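Long-range contacts in D-aminoacid aminotransferase-like PLP-dependent enzyme (Haemophilus somnus, PDB 3CEB), which is probably a PLP-dependent 4-amino-4-deoxychorismate lyase of the class IV aminotransferase family: residues P6-I11 with S105-L110; M39-F44 with Y70-Y75. One frame throughout, in Å; residues are numbered along the deposited sequence.

Contact 1: P6-I11 with S105-L110; sequences PLFETI and SDRTLL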
loop_
_atom_site.group_PDB
_atom_site.type_symbol
_atom_site.label_atom_id
_atom_site.label_comp_id
_atom_site.label_asym_id
_atom_site.label_seq_id
_atom_site.Cartn_x
_atom_site.Cartn_y
_atom_site.Cartn_z
ATOM N N PRO A 6 2.666 8.102 -13.910
ATOM C CA PRO A 6 3.681 7.980 -12.875
ATOM C C PRO A 6 3.177 7.661 -11.484
ATOM O O PRO A 6 3.959 7.543 -10.558
ATOM C CB PRO A 6 4.280 9.361 -12.870
ATOM C CG PRO A 6 3.083 10.227 -13.140
ATOM C CD PRO A 6 2.249 9.492 -14.126
ATOM N N LEU A 7 1.882 7.507 -11.349
ATOM C CA LEU A 7 1.275 7.125 -10.083
ATOM C C LEU A 7 0.242 5.997 -10.302
ATOM O O LEU A 7 -0.262 5.798 -11.401
ATOM C CB LEU A 7 0.549 8.339 -9.483
ATOM C CG LEU A 7 1.356 9.587 -9.152
ATOM C CD1 LEU A 7 0.466 10.806 -8.922
ATOM C CD2 LEU A 7 2.206 9.315 -7.957
ATOM N N PHE A 8 -0.085 5.262 -9.246
ATOM C CA PHE A 8 -1.174 4.264 -9.319
ATOM C C PHE A 8 -1.857 3.946 -7.985
ATOM O O PHE A 8 -1.403 4.363 -6.915
ATOM C CB PHE A 8 -0.677 2.980 -9.940
ATOM C CG PHE A 8 0.289 2.208 -9.091
ATOM C CD1 PHE A 8 1.597 2.579 -9.006
ATOM C CD2 PHE A 8 -0.112 1.044 -8.428
ATOM C CE1 PHE A 8 2.501 1.819 -8.258
ATOM C CE2 PHE A 8 0.788 0.295 -7.681
ATOM C CZ PHE A 8 2.075 0.684 -7.587
ATOM N N GLU A 9 -2.974 3.230 -8.102
ATOM C CA GLU A 9 -3.753 2.758 -6.962
ATOM C C GLU A 9 -4.033 1.269 -7.210
ATOM O O GLU A 9 -4.259 0.861 -8.347
ATOM C CB GLU A 9 -5.069 3.538 -6.838
ATOM C CG GLU A 9 -4.900 4.967 -6.294
ATOM C CD GLU A 9 -4.540 5.009 -4.801
ATOM O OE1 GLU A 9 -4.968 4.095 -4.072
ATOM O OE2 GLU A 9 -3.809 5.942 -4.366
ATOM N N THR A 10 -3.985 0.452 -6.171
ATOM C CA THR A 10 -4.305 -0.958 -6.300
ATOM C C THR A 10 -5.512 -1.226 -5.429
ATOM O O THR A 10 -5.460 -1.046 -4.216
ATOM C CB THR A 10 -3.126 -1.806 -5.849
ATOM O OG1 THR A 10 -2.002 -1.434 -6.635
ATOM C CG2 THR A 10 -3.360 -3.284 -6.044
ATOM N N ILE A 11 -6.594 -1.649 -6.069
ATOM C CA ILE A 11 -7.846 -1.870 -5.401
ATOM C C ILE A 11 -8.228 -3.332 -5.379
ATOM O O ILE A 11 -8.103 -4.060 -6.365
ATOM C CB ILE A 11 -8.938 -1.071 -6.097
ATOM C CG1 ILE A 11 -8.582 0.437 -6.034
ATOM C CG2 ILE A 11 -10.320 -1.412 -5.493
ATOM C CD1 ILE A 11 -9.195 1.253 -7.142
ATOM N N SER A 105 4.734 4.914 -9.787
ATOM C CA SER A 105 4.748 3.732 -10.598
ATOM C C SER A 105 6.207 3.322 -10.881
ATOM O O SER A 105 6.501 2.155 -11.123
ATOM C CB SER A 105 3.926 3.940 -11.835
ATOM O OG SER A 105 4.451 5.012 -12.554
ATOM N N ASP A 106 7.121 4.275 -10.778
ATOM C CA ASP A 106 8.520 3.957 -10.874
ATOM C C ASP A 106 8.952 3.426 -9.528
ATOM O O ASP A 106 9.054 4.162 -8.560
ATOM C CB ASP A 106 9.279 5.212 -11.212
ATOM C CG ASP A 106 10.749 5.021 -11.203
ATOM O OD1 ASP A 106 11.216 3.933 -10.818
ATOM O OD2 ASP A 106 11.450 5.982 -11.589
ATOM N N ARG A 107 9.223 2.133 -9.478
ATOM C CA ARG A 107 9.521 1.441 -8.243
ATOM C C ARG A 107 10.869 0.781 -8.311
ATOM O O ARG A 107 11.147 -0.183 -7.591
ATOM C CB ARG A 107 8.437 0.392 -7.991
ATOM C CG ARG A 107 7.098 1.016 -7.615
ATOM C CD ARG A 107 5.895 0.027 -7.631
ATOM N NE ARG A 107 6.144 -1.102 -6.751
ATOM C CZ ARG A 107 5.939 -1.100 -5.442
ATOM N NH1 ARG A 107 5.479 -0.017 -4.808
ATOM N NH2 ARG A 107 6.229 -2.180 -4.746
ATOM N N THR A 108 11.728 1.316 -9.170
ATOM C CA THR A 108 13.074 0.783 -9.342
ATOM C C THR A 108 13.791 0.587 -7.998
ATOM O O THR A 108 14.242 -0.518 -7.712
ATOM C CB THR A 108 13.918 1.684 -10.230
ATOM O OG1 THR A 108 13.255 1.828 -11.480
ATOM C CG2 THR A 108 15.329 1.123 -10.443
ATOM N N LEU A 109 13.873 1.625 -7.159
ATOM C CA LEU A 109 14.602 1.485 -5.888
ATOM C C LEU A 109 13.962 0.421 -5.017
ATOM O O LEU A 109 14.614 -0.478 -4.575
ATOM C CB LEU A 109 14.667 2.802 -5.124
ATOM C CG LEU A 109 15.485 2.896 -3.836
ATOM C CD1 LEU A 109 16.953 2.441 -4.030
ATOM C CD2 LEU A 109 15.417 4.349 -3.319
ATOM N N LEU A 110 12.683 0.531 -4.763
ATOM C CA LEU A 110 12.008 -0.489 -3.997
ATOM C C LEU A 110 12.326 -1.873 -4.525
ATOM O O LEU A 110 12.554 -2.787 -3.758
ATOM C CB LEU A 110 10.506 -0.302 -4.047
ATOM C CG LEU A 110 9.969 0.879 -3.255
ATOM C CD1 LEU A 110 8.514 1.095 -3.590
ATOM C CD2 LEU A 110 10.219 0.603 -1.754
HETATM O O HOH W 1 6.633 7.363 -11.054
#
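F8 and S105 both turn their first torsion so that the gamma atom lies between the backbone N and the carbonyl carbon (chi1 69° for F8), and the F8 ring comes to rest beside the S105 backbone. In this class IV aminotransferase fold, the start of strand 7-14 and the residue before it meet the segment that follows the PLP-bearing lysine at position 103. The evidence for an edge contact is atom by atom: F8 CD1 lies 3.7 Å from S105 CA and F8 CZ 3.9 Å from R107 CD, both partners near the ring plane. The R107 side chain crosses F8 at about a right angle, touching it through CD, with the guanidinium plane nearly perpendicular to the ring. NH1 reaches the cofactor, bonding to its O3 and to Y100 OH, while NH2 bonds to S135 O. The backbones are joined by a nearly straight bond from S105 N to P6 O (2.8 Å, 165°), although the donor sits well above the carbonyl plane, 61° out of it. S105 OG bonds outside the contact, to F5 O. The second partner of P6 O is a water that donates to it at 2.7 Å and accepts from D106 N at 3.1 Å.

Contact 2: M39-F44 with Y70-Y75; sequences MKLQPF and YNHHDY. With SO4 (sulfate ion), chain B.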
loop_
_atom_site.group_PDB
_atom_site.type_symbol
_atom_site.label_atom_id
_atom_site.label_comp_id
_atom_site.label_asym_id
_atom_site.label_seq_id
_atom_site.Cartn_x
_atom_site.Cartn_y
_atom_site.Cartn_z
HETATM N N MSE A 39 -2.010 23.167 -10.679
HETATM C CA MSE A 39 -2.887 22.772 -11.780
HETATM C C MSE A 39 -4.324 22.655 -11.312
HETATM O O MSE A 39 -4.549 22.260 -10.196
HETATM C CB MSE A 39 -2.464 21.426 -12.382
HETATM C CG MSE A 39 -1.205 21.472 -13.215
HETATM SE SE MSE A 39 -1.137 19.942 -14.408
HETATM C CE MSE A 39 -2.268 20.618 -15.851
ATOM N N LYS A 40 -5.296 22.953 -12.157
ATOM C CA LYS A 40 -6.681 22.777 -11.747
ATOM C C LYS A 40 -7.288 21.542 -12.384
ATOM O O LYS A 40 -7.823 21.621 -13.468
ATOM C CB LYS A 40 -7.511 24.033 -12.053
ATOM C CG LYS A 40 -7.409 25.058 -10.861
ATOM C CD LYS A 40 -7.463 26.537 -11.262
ATOM C CE LYS A 40 -6.281 26.981 -12.137
ATOM N NZ LYS A 40 -6.648 28.216 -12.928
ATOM N N LEU A 41 -7.257 20.416 -11.679
ATOM C CA LEU A 41 -7.674 19.143 -12.281
ATOM C C LEU A 41 -9.103 18.702 -12.045
ATOM O O LEU A 41 -9.745 19.179 -11.156
ATOM C CB LEU A 41 -6.746 18.051 -11.767
ATOM C CG LEU A 41 -5.273 18.289 -12.096
ATOM C CD1 LEU A 41 -4.517 17.081 -11.686
ATOM C CD2 LEU A 41 -5.022 18.643 -13.622
ATOM N N GLN A 42 -9.599 17.772 -12.842
ATOM C CA GLN A 42 -10.931 17.171 -12.568
ATOM C C GLN A 42 -10.698 15.747 -12.199
ATOM O O GLN A 42 -10.529 14.940 -13.057
ATOM C CB GLN A 42 -11.776 17.096 -13.827
ATOM C CG GLN A 42 -11.497 18.229 -14.793
ATOM C CD GLN A 42 -12.270 19.461 -14.406
ATOM O OE1 GLN A 42 -13.511 19.439 -14.476
ATOM N NE2 GLN A 42 -11.563 20.546 -13.981
ATOM N N PRO A 43 -10.693 15.412 -10.935
ATOM C CA PRO A 43 -10.315 14.024 -10.716
ATOM C C PRO A 43 -11.341 12.967 -11.137
ATOM O O PRO A 43 -12.524 13.186 -11.086
ATOM C CB PRO A 43 -10.088 13.952 -9.202
ATOM C CG PRO A 43 -10.485 15.264 -8.640
ATOM C CD PRO A 43 -10.498 16.258 -9.755
ATOM N N PHE A 44 -10.858 11.812 -11.570
ATOM C CA PHE A 44 -11.748 10.708 -11.880
ATOM C C PHE A 44 -12.460 10.221 -10.639
ATOM O O PHE A 44 -11.991 10.388 -9.508
ATOM C CB PHE A 44 -10.925 9.566 -12.504
ATOM C CG PHE A 44 -10.429 9.899 -13.892
ATOM C CD1 PHE A 44 -11.320 10.009 -14.928
ATOM C CD2 PHE A 44 -9.119 10.196 -14.115
ATOM C CE1 PHE A 44 -10.898 10.371 -16.175
ATOM C CE2 PHE A 44 -8.682 10.568 -15.385
ATOM C CZ PHE A 44 -9.561 10.658 -16.408
ATOM N N TYR A 70 -2.498 6.341 -13.271
ATOM C CA TYR A 70 -3.023 7.610 -13.763
ATOM C C TYR A 70 -1.984 8.709 -13.902
ATOM O O TYR A 70 -0.861 8.585 -13.393
ATOM C CB TYR A 70 -4.136 8.110 -12.855
ATOM C CG TYR A 70 -3.689 8.312 -11.436
ATOM C CD1 TYR A 70 -3.592 7.262 -10.566
ATOM C CD2 TYR A 70 -3.367 9.567 -10.975
ATOM C CE1 TYR A 70 -3.169 7.458 -9.229
ATOM C CE2 TYR A 70 -2.946 9.788 -9.644
ATOM C CZ TYR A 70 -2.849 8.749 -8.779
ATOM O OH TYR A 70 -2.437 8.997 -7.475
ATOM N N ASN A 71 -2.375 9.748 -14.642
ATOM C CA ASN A 71 -1.660 11.000 -14.643
ATOM C C ASN A 71 -2.634 12.112 -14.420
ATOM O O ASN A 71 -3.701 11.889 -13.840
ATOM C CB ASN A 71 -0.859 11.252 -15.896
ATOM C CG ASN A 71 -1.621 11.036 -17.145
ATOM O OD1 ASN A 71 -2.744 11.464 -17.303
ATOM N ND2 ASN A 71 -0.992 10.368 -18.058
ATOM N N HIS A 72 -2.305 13.326 -14.849
ATOM C CA HIS A 72 -3.245 14.459 -14.575
ATOM C C HIS A 72 -4.521 14.441 -15.399
ATOM O O HIS A 72 -5.452 15.167 -15.084
ATOM C CB HIS A 72 -2.577 15.834 -14.692
ATOM C CG HIS A 72 -2.631 16.445 -16.061
ATOM N ND1 HIS A 72 -1.661 16.227 -17.006
ATOM C CD2 HIS A 72 -3.486 17.343 -16.605
ATOM C CE1 HIS A 72 -1.941 16.932 -18.089
ATOM N NE2 HIS A 72 -3.036 17.630 -17.868
ATOM N N HIS A 73 -4.613 13.609 -16.429
ATOM C CA HIS A 73 -5.824 13.673 -17.236
ATOM C C HIS A 73 -6.361 12.351 -17.794
ATOM O O HIS A 73 -7.344 12.348 -18.494
ATOM C CB HIS A 73 -5.568 14.590 -18.417
ATOM C CG HIS A 73 -4.731 13.942 -19.455
ATOM N ND1 HIS A 73 -5.257 13.457 -20.641
ATOM C CD2 HIS A 73 -3.420 13.613 -19.450
ATOM C CE1 HIS A 73 -4.289 12.895 -21.340
ATOM N NE2 HIS A 73 -3.168 12.966 -20.637
ATOM N N ASP A 74 -5.717 11.236 -17.499
ATOM C CA ASP A 74 -6.150 9.947 -18.041
ATOM C C ASP A 74 -5.758 8.852 -17.070
ATOM O O ASP A 74 -5.029 9.083 -16.109
ATOM C CB ASP A 74 -5.469 9.719 -19.362
ATOM C CG ASP A 74 -6.116 8.647 -20.218
ATOM O OD1 ASP A 74 -7.234 8.149 -19.974
ATOM O OD2 ASP A 74 -5.480 8.337 -21.236
ATOM N N TYR A 75 -6.235 7.652 -17.334
ATOM C CA TYR A 75 -5.992 6.529 -16.444
ATOM C C TYR A 75 -6.051 5.267 -17.295
ATOM O O TYR A 75 -6.520 5.295 -18.432
ATOM C CB TYR A 75 -7.028 6.482 -15.308
ATOM C CG TYR A 75 -8.395 6.072 -15.787
ATOM C CD1 TYR A 75 -8.734 4.732 -15.896
ATOM C CD2 TYR A 75 -9.331 7.027 -16.195
ATOM C CE1 TYR A 75 -10.002 4.322 -16.364
ATOM C CE2 TYR A 75 -10.590 6.641 -16.715
ATOM C CZ TYR A 75 -10.933 5.275 -16.779
ATOM O OH TYR A 75 -12.175 4.878 -17.251
HETATM S S SO4 B . 1.404 14.005 -16.737
HETATM O O1 SO4 B . 0.020 14.445 -16.485
HETATM O O2 SO4 B . 2.319 15.113 -16.648
HETATM O O3 SO4 B . 1.942 13.044 -15.783
HETATM O O4 SO4 B . 1.383 13.416 -18.062
#
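F44 and Y75 form the aromatic part of this contact, a T-shaped pair in which the edge of Y75 faces F44. The ring planes lie 72° apart, and Y75 CD2 sits above the centre of the F44 ring, with F44 CZ its nearest atom at 3.6 Å. The same phenylalanine meets the turn backbone with its edge, D74 N lying in the ring plane 3.7 Å from F44 CE2. Selenomethionine M39 supplies the CH-pi and Met-aromatic (selenium-ring) contacts: CE lies over one face of H72, 30° off the ring normal, and SE covers that face toward the rim. H73 CB lies over the opposite face. L41 adds van der Waals packing, its CD2 lying 3.6 Å from H72 CD2 at the ring edge. No hydrogen bond joins the two segments. The turn has its own polar bonds, and a sulfate, probably from the crystallisation liquor, binds to it. H72 N donates to sulfate O1 at 3.1 Å; ND1 points at the same oxygen, but their 2.5 Å separation is short enough to be treated with caution. Y36 OH binds this ion too. N71 OD1 accepts from H73 N and D74 N, both at 3.0 Å, making an Asx turn and Asx motif; with the backbone bond from N71 N to D74 O, they lie in the connection of the beta-hairpin of strands 63-70 and 75-82.

Overall arrangement
Contact 1 is largely buried and contact 2 lies on the surface: the centre of contact 1 is about 10 Å, and that of contact 2 about 21 Å, from the centre of the chain, and the two centres are about 17 Å apart. One antiparallel sheet serves both: strand 7-14 carries L7-I11, and its neighbour 63-70 leads into the turn of Y70-Y75. The two meet directly where L7 O and Y70 N probably hydrogen-bond at 3.0 Å, and where F8 CA packs on Y70 CE1 at 3.8 Å. Along the chain, contact 2 is nested within the loop that contact 1 closes. Beside the cofactor, contact 1 combines a backbone bond with ring-edge packing; contact 2 relies across its segments on aromatic, selenium and apolar packing.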